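Phenylalanine--tRNA ligase beta subunit (Pyrococcus horikoshii, PDB 2CXI) forms, with the alpha subunit, the tetrameric synthetase that attaches L-phenylalanine to tRNA(Phe) at the expense of ATP. Local coordinates at residues A[54-58]-A[328-332]; A[78-82]-A[324-328]. All blocks are in the same frame, centred on the assembly; numbering follows the deposited sequence.

Contact 1: residues A[54-58]-A[328-332]; sequences TNRPD and FRDDI
R56 lays its guanidinium flat on that of R329, centres 4.0 Å apart and planes at 16°. The segments run nearly antiparallel (163°): 54-56 is loop, a 3-10 turn starts at P57-D58, and 328-332 is irregular. N55 faces D331 (CA to CA 6.0 Å), R56 faces R329 and D58 faces F328. Both arginines run m, t, p through chi3. Each is held by the aspartate two residues on: R56 NE to D58 OD2 and R56 NH2 to D58 OD1, both 2.9 Å; R329 NE to D331 OD1 2.9 Å and R329 NH2 to D331 OD2 2.8 Å. These salt bridges offset the like charges, with R56 NH1 3.5 Å from R329 NH1. The stack joins the loop before helix 62-72 to the B5 region. D331 is a predicted ligand of the Mg(2+) shared with the alpha subunit; R329 also bridges to D341, another. D58 CB lies 3.4 Å from F328 CD2. No direct hydrogen bond joins the segments; three waters bridge them. One lies 2.8 Å from N55 O and accepts from D330 N (2.9 Å). A second donates to N55 O (2.7 Å) and D330 OD1 (2.6 Å). The third lies 2.8 Å from D58 OD2 and 2.7 Å from F328 O.

Contact 2: residues A[78-82]-A[324-328]; sequences GLPKY and KYPAF
K324 begins the segment at the end of strand 320-325. Its backbone is extended, and its CB points toward 78-82 while the end of the side chain leads away. L79 CD1 lies 4.0 Å from K324 CB. Y325 is still in the strand. Its CA is 6.2 Å from that of L79, the closest CA pair, but its side chain (chi1 p) points away. The backbone makes the contact here: L79 CD2 sits 3.5 Å from Y325 C. L79 reaches this point with chi1 at -109°, between wells, and chi2 t. P326 follows, with phi/psi of -61/143. L79 CD2 is 4.0 Å from P326 CD, and P80 CG is 3.8 Å from P326 CG, so two prolines touch across the gap. The chain turns at A327 (phi/psi -69/-10). The CA-to-CB bond of F328 points toward the first segment, with chi1 p, and its ring meets P80 and Y82. P80 CG lies 4.2 Å from F328 CE1. Y82, chi1 m, brings its OH to the edge of the F328 ring, 3.4 Å from F328 CE1; Y82 CE2 is 4.0 Å from the same F328 CE1. R67 of helix 62-72 adds a cation-pi contact to F328. The touching parts run 51° apart. No hydrogen bond crosses, so the segments do not pair as strands. The 78-82 segment is extended from L79 to Y82. The arrangement is a mainly apolar loop-to-strand-end contact, joining the connection between helix 62-72 and strand 84-93 to the C-terminal end of 320-325, the central strand of the three-stranded antiparallel sheet in the B5 region.

Overall arrangement
The second segments of contacts 1 and 2 form one continuous run, 324-332, and share F328. The centres of the contacts are 13 Å apart. Each is partly buried, with four buried residues among seven that touch, but only contact 1 includes an exposed one, N55. Contact 1 is the more polar: charged groups and water join 54-58 to 328-332 beside the predicted Mg(2+) site. Contact 2 is mainly leucine, proline and aromatic packing against the end of a strand. The two partner segments flank helix 62-72, so this run meets the chain on both sides of that helix in sequence. Within the run, I332 CD1 packs on Y325 CD2 at 3.6 Å.

Contact 1: residues A[54-58]-A[328-332]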
loop_
_atom_site.group_PDB
_atom_site.type_symbol
_atom_site.label_atom_id
_atom_site.label_comp_id
_atom_site.label_asym_id
_atom_site.label_seq_id
_atom_site.Cartn_x
_atom_site.Cartn_y
_atom_site.Cartn_z
ATOM N N THR A 54 30.974 20.890 -27.972
ATOM C CA THR A 54 30.045 21.587 -27.060
ATOM C C THR A 54 28.584 21.039 -27.063
ATOM O O THR A 54 27.745 21.424 -26.232
ATOM C CB THR A 54 30.049 23.070 -27.421
ATOM O OG1 THR A 54 29.026 23.741 -26.673
ATOM C CG2 THR A 54 29.624 23.277 -28.910
ATOM N N ASN A 55 28.311 20.143 -28.004
ATOM C CA ASN A 55 26.983 19.538 -28.189
ATOM C C ASN A 55 26.913 18.075 -27.732
ATOM O O ASN A 55 25.887 17.422 -27.904
ATOM C CB ASN A 55 26.595 19.635 -29.668
ATOM C CG ASN A 55 26.417 21.057 -30.105
ATOM O OD1 ASN A 55 27.057 21.520 -31.059
ATOM N ND2 ASN A 55 25.581 21.792 -29.380
ATOM N N ARG A 56 28.022 17.576 -27.169
ATOM C CA ARG A 56 28.108 16.183 -26.741
ATOM C C ARG A 56 28.508 16.054 -25.246
ATOM O O ARG A 56 29.670 15.751 -24.932
ATOM C CB ARG A 56 29.028 15.380 -27.693
ATOM C CG ARG A 56 28.268 14.802 -28.922
ATOM C CD ARG A 56 29.024 13.823 -29.756
ATOM N NE ARG A 56 29.199 12.572 -29.047
ATOM C CZ ARG A 56 29.630 11.450 -29.599
ATOM N NH1 ARG A 56 29.950 11.420 -30.903
ATOM N NH2 ARG A 56 29.752 10.346 -28.850
ATOM N N PRO A 57 27.542 16.274 -24.341
ATOM C CA PRO A 57 27.764 16.068 -22.897
ATOM C C PRO A 57 28.280 14.643 -22.565
ATOM O O PRO A 57 28.956 14.467 -21.569
ATOM C CB PRO A 57 26.373 16.309 -22.253
ATOM C CG PRO A 57 25.557 17.019 -23.302
ATOM C CD PRO A 57 26.178 16.780 -24.642
ATOM N N ASP A 58 27.980 13.666 -23.412
ATOM C CA ASP A 58 28.425 12.299 -23.199
ATOM C C ASP A 58 29.949 12.237 -23.152
ATOM O O ASP A 58 30.493 11.338 -22.535
ATOM C CB ASP A 58 27.843 11.310 -24.224
ATOM C CG ASP A 58 28.438 11.439 -25.614
ATOM O OD1 ASP A 58 29.313 10.629 -25.996
ATOM O OD2 ASP A 58 28.087 12.301 -26.423
ATOM N N PHE A 328 22.112 8.565 -25.569
ATOM C CA PHE A 328 22.897 9.639 -24.882
ATOM C C PHE A 328 23.377 10.783 -25.835
ATOM O O PHE A 328 23.983 11.763 -25.382
ATOM C CB PHE A 328 24.041 9.061 -24.003
ATOM C CG PHE A 328 25.107 8.275 -24.763
ATOM C CD1 PHE A 328 25.291 6.927 -24.493
ATOM C CD2 PHE A 328 25.956 8.892 -25.698
ATOM C CE1 PHE A 328 26.255 6.177 -25.166
ATOM C CE2 PHE A 328 26.951 8.166 -26.362
ATOM C CZ PHE A 328 27.101 6.796 -26.108
ATOM N N ARG A 329 23.083 10.642 -27.143
ATOM C CA ARG A 329 23.377 11.682 -28.143
ATOM C C ARG A 329 22.097 12.365 -28.603
ATOM O O ARG A 329 21.063 11.711 -28.791
ATOM C CB ARG A 329 24.060 11.091 -29.386
ATOM C CG ARG A 329 25.487 10.549 -29.200
ATOM C CD ARG A 329 26.109 10.170 -30.508
ATOM N NE ARG A 329 26.315 11.299 -31.438
ATOM C CZ ARG A 329 27.020 11.171 -32.572
ATOM N NH1 ARG A 329 27.532 9.972 -32.896
ATOM N NH2 ARG A 329 27.202 12.206 -33.383
ATOM N N ASP A 330 22.151 13.677 -28.760
ATOM C CA ASP A 330 21.052 14.383 -29.386
ATOM C C ASP A 330 21.567 15.451 -30.366
ATOM O O ASP A 330 20.829 16.368 -30.734
ATOM C CB ASP A 330 20.047 14.946 -28.340
ATOM C CG ASP A 330 20.525 16.247 -27.678
ATOM O OD1 ASP A 330 21.733 16.614 -27.837
ATOM O OD2 ASP A 330 19.754 16.962 -26.972
ATOM N N ASP A 331 22.818 15.307 -30.806
ATOM C CA ASP A 331 23.436 16.252 -31.719
ATOM C C ASP A 331 23.190 15.955 -33.198
ATOM O O ASP A 331 23.475 16.804 -34.038
ATOM C CB ASP A 331 24.962 16.300 -31.514
ATOM C CG ASP A 331 25.622 14.949 -31.711
ATOM O OD1 ASP A 331 25.116 13.938 -31.139
ATOM O OD2 ASP A 331 26.652 14.797 -32.422
ATOM N N ILE A 332 22.695 14.768 -33.527
ATOM C CA ILE A 332 22.474 14.391 -34.922
ATOM C C ILE A 332 21.160 14.988 -35.415
ATOM O O ILE A 332 20.112 14.766 -34.800
ATOM C CB ILE A 332 22.487 12.869 -35.077
ATOM C CG1 ILE A 332 23.889 12.318 -34.789
ATOM C CG2 ILE A 332 22.060 12.468 -36.491
ATOM C CD1 ILE A 332 23.900 10.835 -34.563
HETATM O O HOH W 1 24.514 15.021 -27.831
HETATM O O HOH W 2 23.418 18.609 -28.043
HETATM O O HOH W 3 25.794 13.763 -25.650
#

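Contact 2: residues A[78-82]-A[324-328]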
loop_
_atom_site.group_PDB
_atom_site.type_symbol
_atom_site.label_atom_id
_atom_site.label_comp_id
_atom_site.label_asym_id
_atom_site.label_seq_id
_atom_site.Cartn_x
_atom_site.Cartn_y
_atom_site.Cartn_z
ATOM N N GLY A 78 29.977 -0.999 -32.943
ATOM C CA GLY A 78 28.524 -0.889 -33.126
ATOM C C GLY A 78 27.834 -0.162 -31.992
ATOM O O GLY A 78 28.469 0.606 -31.273
ATOM N N LEU A 79 26.532 -0.396 -31.836
ATOM C CA LEU A 79 25.755 0.240 -30.804
ATOM C C LEU A 79 26.113 -0.287 -29.411
ATOM O O LEU A 79 26.086 -1.496 -29.210
ATOM C CB LEU A 79 24.270 -0.072 -30.997
ATOM C CG LEU A 79 23.160 0.854 -31.443
ATOM C CD1 LEU A 79 21.855 0.126 -31.117
ATOM C CD2 LEU A 79 23.194 2.257 -30.840
ATOM N N PRO A 80 26.406 0.583 -28.444
ATOM C CA PRO A 80 26.570 0.137 -27.051
ATOM C C PRO A 80 25.226 -0.315 -26.504
ATOM O O PRO A 80 24.220 0.341 -26.723
ATOM C CB PRO A 80 27.064 1.379 -26.306
ATOM C CG PRO A 80 26.796 2.531 -27.196
ATOM C CD PRO A 80 26.658 2.021 -28.602
ATOM N N LYS A 81 25.231 -1.440 -25.814
ATOM C CA LYS A 81 24.010 -2.099 -25.358
ATOM C C LYS A 81 23.763 -1.721 -23.910
ATOM O O LYS A 81 24.656 -1.843 -23.104
ATOM C CB LYS A 81 24.191 -3.624 -25.458
ATOM C CG LYS A 81 24.573 -4.139 -26.841
ATOM C CD LYS A 81 23.661 -3.576 -27.960
ATOM C CE LYS A 81 23.868 -4.340 -29.267
ATOM N NZ LYS A 81 24.206 -3.426 -30.390
ATOM N N TYR A 82 22.558 -1.254 -23.597
ATOM C CA TYR A 82 22.185 -0.903 -22.217
ATOM C C TYR A 82 20.898 -1.598 -21.768
ATOM O O TYR A 82 19.839 -1.333 -22.331
ATOM C CB TYR A 82 22.002 0.612 -22.114
ATOM C CG TYR A 82 23.274 1.373 -22.387
ATOM C CD1 TYR A 82 24.289 1.447 -21.422
ATOM C CD2 TYR A 82 23.450 2.032 -23.592
ATOM C CE1 TYR A 82 25.461 2.116 -21.685
ATOM C CE2 TYR A 82 24.619 2.729 -23.853
ATOM C CZ TYR A 82 25.610 2.756 -22.915
ATOM O OH TYR A 82 26.756 3.440 -23.207
ATOM N N LYS A 324 21.155 3.188 -36.248
ATOM C CA LYS A 324 20.736 3.452 -34.881
ATOM C C LYS A 324 21.958 4.029 -34.143
ATOM O O LYS A 324 23.073 3.635 -34.418
ATOM C CB LYS A 324 20.248 2.172 -34.190
ATOM C CG LYS A 324 18.916 1.661 -34.758
ATOM C CD LYS A 324 18.446 0.467 -34.021
ATOM C CE LYS A 324 17.165 -0.030 -34.686
ATOM N NZ LYS A 324 16.917 -1.408 -34.229
ATOM N N TYR A 325 21.713 4.938 -33.208
ATOM C CA TYR A 325 22.787 5.505 -32.392
ATOM C C TYR A 325 22.325 5.676 -30.948
ATOM O O TYR A 325 21.102 5.640 -30.672
ATOM C CB TYR A 325 23.293 6.820 -33.027
ATOM C CG TYR A 325 22.250 7.943 -33.122
ATOM C CD1 TYR A 325 21.409 8.059 -34.239
ATOM C CD2 TYR A 325 22.135 8.894 -32.111
ATOM C CE1 TYR A 325 20.476 9.125 -34.359
ATOM C CE2 TYR A 325 21.217 9.944 -32.200
ATOM C CZ TYR A 325 20.388 10.061 -33.323
ATOM O OH TYR A 325 19.475 11.110 -33.387
ATOM N N PRO A 326 23.280 5.811 -30.016
ATOM C CA PRO A 326 22.972 5.789 -28.566
ATOM C C PRO A 326 22.032 6.920 -28.152
ATOM O O PRO A 326 22.110 8.023 -28.705
ATOM C CB PRO A 326 24.335 6.012 -27.910
ATOM C CG PRO A 326 25.338 5.594 -28.952
ATOM C CD PRO A 326 24.736 5.943 -30.272
ATOM N N ALA A 327 21.126 6.634 -27.210
ATOM C CA ALA A 327 20.152 7.628 -26.713
ATOM C C ALA A 327 20.825 8.735 -25.897
ATOM O O ALA A 327 20.164 9.720 -25.552
ATOM C CB ALA A 327 19.081 6.933 -25.836
ATOM N N PHE A 328 22.112 8.565 -25.569
ATOM C CA PHE A 328 22.897 9.639 -24.882
ATOM C C PHE A 328 23.377 10.783 -25.835
ATOM O O PHE A 328 23.983 11.763 -25.382
ATOM C CB PHE A 328 24.041 9.061 -24.003
ATOM C CG PHE A 328 25.107 8.275 -24.763
ATOM C CD1 PHE A 328 25.291 6.927 -24.493
ATOM C CD2 PHE A 328 25.956 8.892 -25.698
ATOM C CE1 PHE A 328 26.255 6.177 -25.166
ATOM C CE2 PHE A 328 26.951 8.166 -26.362
ATOM C CZ PHE A 328 27.101 6.796 -26.108
#